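Local coordinates for putative uncharacterized protein (PDB 4GNX), which is probably the large subunit of replication protein A, binding single-stranded DNA through a series of OB-fold domains, at residues V198-G203 against I224-T229; D137-L142 against H232-W237. All blocks are in the same frame, centred on the assembly; numbering follows the deposited sequence.

Both contacts belong to the middle of three OB-fold domains, and their centres lie about 8 Å apart. Strands 135-152 and 198-207 are antiparallel neighbours in the curled sheet, with a probable hydrogen bond from Phe201 N to Val138 O at 2.7 Å. Along the chain the order is 137-142, 198-203, 224-229, 232-237, so both segments of contact 1 fall between those of contact 2. Contact 1 holds the loop after strand 220-224 against the barrel, and contact 2 seats the helix that follows, 229-242, over strand 135-152, roughly along it. The nearest atoms are about 9 and 14 Å from the bound nucleic acid, so neither contact touches DNA.

Contact 1: V198-G203 against I224-T229; sequences VLAFKG and INPDIT
Asn225 carries its CB just past the end of strand 220-224, and from there the side chain turns back to the start of strand 198-207. Its CG stands anti to the carbonyl carbon and beside the backbone N (chi1 -54°), which brings the amide to Val198, where CG lies 3.8 Å from Val198 N. At the tip, OD1 accepts Val198 N at 2.7 Å, the donor lying above the carbonyl plane. Asn225 ND2 is turned the other way, 3.5 Å from Ile224 CG2. The same residue's backbone completes the grip: Asn225 N donates to Val198 O at 2.8 Å, in the carbonyl plane. Both main-chain polar atoms of Val198 are thus held by one residue, the side-chain oxygen standing where a continuing antiparallel strand would offer its backbone carbonyl. Asparagine suits the spot because it tolerates the left-handed backbone conformation that ends the pairing.

One step in, Leu199 and Ile224 form a non-hydrogen-bonded antiparallel pair. Their side chains run side by side, Leu199 CD2 meeting Ile224 CG1 at 3.7 Å. Ala200, small and pointing toward the loop, leaves room for the Pro226 ring, its CB 4.1 Å from Pro226 CG.

Around this exit from the sheet, Val198 packs on Leu234 of helix 229-242 and Ile139 of strand 135-152, while Leu199 faces Leu142 and Leu165 inside the barrel.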
loop_
_atom_site.group_PDB
_atom_site.type_symbol
_atom_site.label_atom_id
_atom_site.label_comp_id
_atom_site.label_asym_id
_atom_site.label_seq_id
_atom_site.Cartn_x
_atom_site.Cartn_y
_atom_site.Cartn_z
ATOM N N VAL C 198 -6.989 35.490 -6.672
ATOM C CA VAL C 198 -6.808 34.535 -5.594
ATOM C C VAL C 198 -7.519 33.255 -5.999
ATOM O O VAL C 198 -8.648 33.297 -6.502
ATOM C CB VAL C 198 -7.359 35.047 -4.245
ATOM C CG1 VAL C 198 -7.064 34.041 -3.141
ATOM C CG2 VAL C 198 -6.757 36.402 -3.899
ATOM N N LEU C 199 -6.843 32.128 -5.798
ATOM C CA LEU C 199 -7.443 30.817 -6.022
ATOM C C LEU C 199 -7.467 30.010 -4.741
ATOM O O LEU C 199 -6.467 29.953 -4.011
ATOM C CB LEU C 199 -6.679 30.046 -7.082
ATOM C CG LEU C 199 -6.576 30.685 -8.459
ATOM C CD1 LEU C 199 -5.839 29.744 -9.406
ATOM C CD2 LEU C 199 -7.947 31.056 -9.004
ATOM N N ALA C 200 -8.614 29.383 -4.483
ATOM C CA ALA C 200 -8.838 28.615 -3.258
ATOM C C ALA C 200 -9.096 27.145 -3.582
ATOM O O ALA C 200 -9.998 26.818 -4.352
ATOM C CB ALA C 200 -9.998 29.205 -2.468
ATOM N N PHE C 201 -8.311 26.260 -2.982
ATOM C CA PHE C 201 -8.403 24.841 -3.285
ATOM C C PHE C 201 -8.871 23.979 -2.117
ATOM O O PHE C 201 -8.341 24.086 -0.999
ATOM C CB PHE C 201 -7.063 24.339 -3.801
ATOM C CG PHE C 201 -6.706 24.870 -5.153
ATOM C CD1 PHE C 201 -6.062 26.094 -5.291
ATOM C CD2 PHE C 201 -7.018 24.150 -6.300
ATOM C CE1 PHE C 201 -5.734 26.592 -6.545
ATOM C CE2 PHE C 201 -6.686 24.644 -7.556
ATOM C CZ PHE C 201 -6.046 25.870 -7.678
ATOM N N LYS C 202 -9.871 23.134 -2.388
ATOM C CA LYS C 202 -10.345 22.129 -1.425
ATOM C C LYS C 202 -9.978 20.723 -1.890
ATOM O O LYS C 202 -10.223 20.356 -3.043
ATOM C CB LYS C 202 -11.858 22.248 -1.178
ATOM C CG LYS C 202 -12.258 22.046 0.278
ATOM C CD LYS C 202 -12.501 20.586 0.614
ATOM C CE LYS C 202 -11.816 20.182 1.908
ATOM N NZ LYS C 202 -12.113 21.098 3.036
ATOM N N GLY C 203 -9.378 19.955 -0.986
ATOM C CA GLY C 203 -9.015 18.563 -1.249
ATOM C C GLY C 203 -8.065 18.411 -2.417
ATOM O O GLY C 203 -8.475 18.051 -3.513
ATOM N N ILE C 224 -12.355 31.041 -7.921
ATOM C CA ILE C 224 -11.611 32.188 -8.417
ATOM C C ILE C 224 -12.105 33.473 -7.757
ATOM O O ILE C 224 -13.198 33.955 -8.059
ATOM C CB ILE C 224 -11.681 32.271 -9.954
ATOM C CG1 ILE C 224 -11.278 30.914 -10.563
ATOM C CG2 ILE C 224 -10.798 33.406 -10.464
ATOM C CD1 ILE C 224 -11.904 30.595 -11.908
ATOM N N ASN C 225 -11.292 34.009 -6.849
ATOM C CA ASN C 225 -11.637 35.208 -6.084
ATOM C C ASN C 225 -12.940 35.047 -5.297
ATOM O O ASN C 225 -13.913 35.756 -5.540
ATOM C CB ASN C 225 -11.695 36.437 -6.998
ATOM C CG ASN C 225 -10.425 36.622 -7.802
ATOM O OD1 ASN C 225 -9.338 36.774 -7.240
ATOM N ND2 ASN C 225 -10.556 36.615 -9.125
ATOM N N PRO C 226 -12.960 34.099 -4.351
ATOM C CA PRO C 226 -14.137 33.913 -3.508
ATOM C C PRO C 226 -14.254 35.034 -2.484
ATOM O O PRO C 226 -13.241 35.601 -2.070
ATOM C CB PRO C 226 -13.850 32.596 -2.794
ATOM C CG PRO C 226 -12.362 32.532 -2.721
ATOM C CD PRO C 226 -11.853 33.208 -3.962
ATOM N N ASP C 227 -15.478 35.347 -2.079
ATOM C CA ASP C 227 -15.684 36.412 -1.112
ATOM C C ASP C 227 -15.449 35.875 0.300
ATOM O O ASP C 227 -16.382 35.698 1.085
ATOM C CB ASP C 227 -17.075 37.029 -1.270
ATOM C CG ASP C 227 -17.041 38.551 -1.263
ATOM O OD1 ASP C 227 -16.413 39.142 -2.172
ATOM O OD2 ASP C 227 -17.650 39.155 -0.356
ATOM N N ILE C 228 -14.179 35.619 0.602
ATOM C CA ILE C 228 -13.771 35.016 1.867
ATOM C C ILE C 228 -12.600 35.781 2.488
ATOM O O ILE C 228 -11.664 36.168 1.789
ATOM C CB ILE C 228 -13.508 33.500 1.682
ATOM C CG1 ILE C 228 -14.637 32.701 2.346
ATOM C CG2 ILE C 228 -12.145 33.081 2.221
ATOM C CD1 ILE C 228 -15.062 31.459 1.586
ATOM N N THR C 229 -12.674 36.011 3.799
ATOM C CA THR C 229 -11.722 36.886 4.503
ATOM C C THR C 229 -10.260 36.581 4.188
ATOM O O THR C 229 -9.436 37.492 4.108
ATOM C CB THR C 229 -11.932 36.886 6.036
ATOM O OG1 THR C 229 -12.182 35.550 6.491
ATOM C CG2 THR C 229 -13.100 37.804 6.438
#

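Contact 2: D137-L142 against H232-W237; sequences DVIGIL and HVLRGW
Two partners grip Asp137 OD2, the best-held polar atom here: a salt bridge from Lys202 NZ and a hydrogen bond from Glu120 N. OD1 takes Gly203 N, and the nearby lysine would probably favour the charged form of this buried carboxylate. It sits at the far end of the strand segment, away from helix 229-242; the contact proper lies at 139-141, where the strand is apolar.

Leu234 points toward the strand, its CG anti to the carbonyl carbon. The CD1 branch touches Gly140 CA at 3.7 Å and Ile139 CG1 at 3.8 Å. Glycine suits the nearly fully extended backbone at 140 (phi 177°) and offers its bare CA to the methyl. Ile139 crosses Leu234 obliquely; like Ile141, it is beta-branched, which suits a strand, and packs beneath the helix.

Ile141 uses its longer branch twice. CG1 meets the edge of the broad Trp237 ring at CZ3 (3.8 Å), and CD1, bent aside by chi2 of -78°, lies against Leu234 CB at 3.9 Å. Arg235 starts away from the strand, but its long aliphatic chain lets the charged end fold back past Ile141 CD1, with NE bridged to Asp239 and NH2 bonded to Lys196 O.

Helix 229-242 runs over strand 135-152 with the segment axes 8.5 Å apart and 29° from parallel. Strand 198-207 flanks the contact through Val198, and strand 159-168 reaches Trp237 through Val168.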
loop_
_atom_site.group_PDB
_atom_site.type_symbol
_atom_site.label_atom_id
_atom_site.label_comp_id
_atom_site.label_asym_id
_atom_site.label_seq_id
_atom_site.Cartn_x
_atom_site.Cartn_y
_atom_site.Cartn_z
ATOM N N ASP C 137 -5.869 21.484 2.022
ATOM C CA ASP C 137 -6.493 22.709 1.519
ATOM C C ASP C 137 -5.485 23.839 1.373
ATOM O O ASP C 137 -4.709 24.089 2.287
ATOM C CB ASP C 137 -7.604 23.162 2.458
ATOM C CG ASP C 137 -8.831 22.283 2.380
ATOM O OD1 ASP C 137 -8.877 21.390 1.505
ATOM O OD2 ASP C 137 -9.753 22.488 3.205
ATOM N N VAL C 138 -5.514 24.533 0.238
ATOM C CA VAL C 138 -4.552 25.609 -0.038
ATOM C C VAL C 138 -5.211 26.829 -0.676
ATOM O O VAL C 138 -5.993 26.694 -1.614
ATOM C CB VAL C 138 -3.396 25.123 -0.953
ATOM C CG1 VAL C 138 -2.667 26.287 -1.607
ATOM C CG2 VAL C 138 -2.413 24.256 -0.180
ATOM N N ILE C 139 -4.883 28.010 -0.148
ATOM C CA ILE C 139 -5.206 29.291 -0.791
ATOM C C ILE C 139 -3.939 30.110 -1.116
ATOM O O ILE C 139 -2.923 30.012 -0.417
ATOM C CB ILE C 139 -6.203 30.124 0.053
ATOM C CG1 ILE C 139 -6.817 31.253 -0.790
ATOM C CG2 ILE C 139 -5.550 30.612 1.346
ATOM C CD1 ILE C 139 -8.019 31.919 -0.162
ATOM N N GLY C 140 -4.003 30.907 -2.181
ATOM C CA GLY C 140 -2.883 31.756 -2.585
ATOM C C GLY C 140 -3.148 32.520 -3.865
ATOM O O GLY C 140 -4.160 32.299 -4.538
ATOM N N ILE C 141 -2.234 33.425 -4.198
ATOM C CA ILE C 141 -2.317 34.187 -5.435
ATOM C C ILE C 141 -1.774 33.328 -6.560
ATOM O O ILE C 141 -0.734 32.686 -6.409
ATOM C CB ILE C 141 -1.504 35.506 -5.365
ATOM C CG1 ILE C 141 -1.957 36.395 -4.182
ATOM C CG2 ILE C 141 -1.557 36.265 -6.688
ATOM C CD1 ILE C 141 -3.239 37.185 -4.385
ATOM N N LEU C 142 -2.503 33.297 -7.674
ATOM C CA LEU C 142 -1.993 32.747 -8.928
ATOM C C LEU C 142 -0.985 33.724 -9.522
ATOM O O LEU C 142 -1.300 34.895 -9.757
ATOM C CB LEU C 142 -3.125 32.511 -9.934
ATOM C CG LEU C 142 -2.703 32.169 -11.371
ATOM C CD1 LEU C 142 -2.233 30.728 -11.472
ATOM C CD2 LEU C 142 -3.829 32.434 -12.360
ATOM N N HIS C 232 -9.173 38.244 0.715
ATOM C CA HIS C 232 -9.014 39.698 0.790
ATOM C C HIS C 232 -7.701 40.078 1.418
ATOM O O HIS C 232 -7.093 41.085 1.039
ATOM C CB HIS C 232 -10.183 40.336 1.531
ATOM C CG HIS C 232 -11.530 40.029 0.916
ATOM N ND1 HIS C 232 -11.945 40.587 -0.236
ATOM C CD2 HIS C 232 -12.557 39.180 1.333
ATOM C CE1 HIS C 232 -13.175 40.126 -0.543
ATOM N NE2 HIS C 232 -13.547 39.265 0.418
ATOM N N VAL C 233 -7.250 39.263 2.372
ATOM C CA VAL C 233 -5.938 39.426 3.006
ATOM C C VAL C 233 -4.808 39.298 1.977
ATOM O O VAL C 233 -3.885 40.118 1.964
ATOM C CB VAL C 233 -5.741 38.420 4.166
ATOM C CG1 VAL C 233 -4.312 38.452 4.690
ATOM C CG2 VAL C 233 -6.714 38.718 5.296
ATOM N N LEU C 234 -4.905 38.281 1.117
ATOM C CA LEU C 234 -3.939 38.049 0.031
ATOM C C LEU C 234 -4.016 39.122 -1.057
ATOM O O LEU C 234 -2.984 39.637 -1.499
ATOM C CB LEU C 234 -4.132 36.655 -0.586
ATOM C CG LEU C 234 -3.739 35.429 0.252
ATOM C CD1 LEU C 234 -4.469 34.190 -0.241
ATOM C CD2 LEU C 234 -2.233 35.199 0.263
ATOM N N ARG C 235 -5.242 39.441 -1.480
ATOM C CA ARG C 235 -5.492 40.542 -2.405
ATOM C C ARG C 235 -4.825 41.820 -1.886
ATOM O O ARG C 235 -4.021 42.433 -2.590
ATOM C CB ARG C 235 -7.000 40.753 -2.604
ATOM C CG ARG C 235 -7.383 42.007 -3.384
ATOM C CD ARG C 235 -7.451 41.777 -4.885
ATOM N NE ARG C 235 -6.131 41.667 -5.496
ATOM C CZ ARG C 235 -5.668 40.577 -6.101
ATOM N NH1 ARG C 235 -6.418 39.488 -6.189
ATOM N NH2 ARG C 235 -4.450 40.578 -6.623
ATOM N N GLY C 236 -5.146 42.193 -0.646
ATOM C CA GLY C 236 -4.546 43.355 -0.002
ATOM C C GLY C 236 -3.037 43.246 0.081
ATOM O O GLY C 236 -2.317 44.192 -0.251
ATOM N N TRP C 237 -2.564 42.080 0.513
ATOM C CA TRP C 237 -1.137 41.838 0.679
ATOM C C TRP C 237 -0.383 41.908 -0.614
ATOM O O TRP C 237 0.598 42.648 -0.722
ATOM C CB TRP C 237 -0.897 40.497 1.359
ATOM C CG TRP C 237 0.446 39.898 1.037
ATOM C CD1 TRP C 237 1.682 40.259 1.558
ATOM C CD2 TRP C 237 0.731 38.815 0.094
ATOM N NE1 TRP C 237 2.683 39.492 1.021
ATOM C CE2 TRP C 237 2.183 38.605 0.139
ATOM C CE3 TRP C 237 -0.038 38.027 -0.747
ATOM C CZ2 TRP C 237 2.812 37.642 -0.632
ATOM C CZ3 TRP C 237 0.607 37.057 -1.522
ATOM C CH2 TRP C 237 2.000 36.873 -1.465
#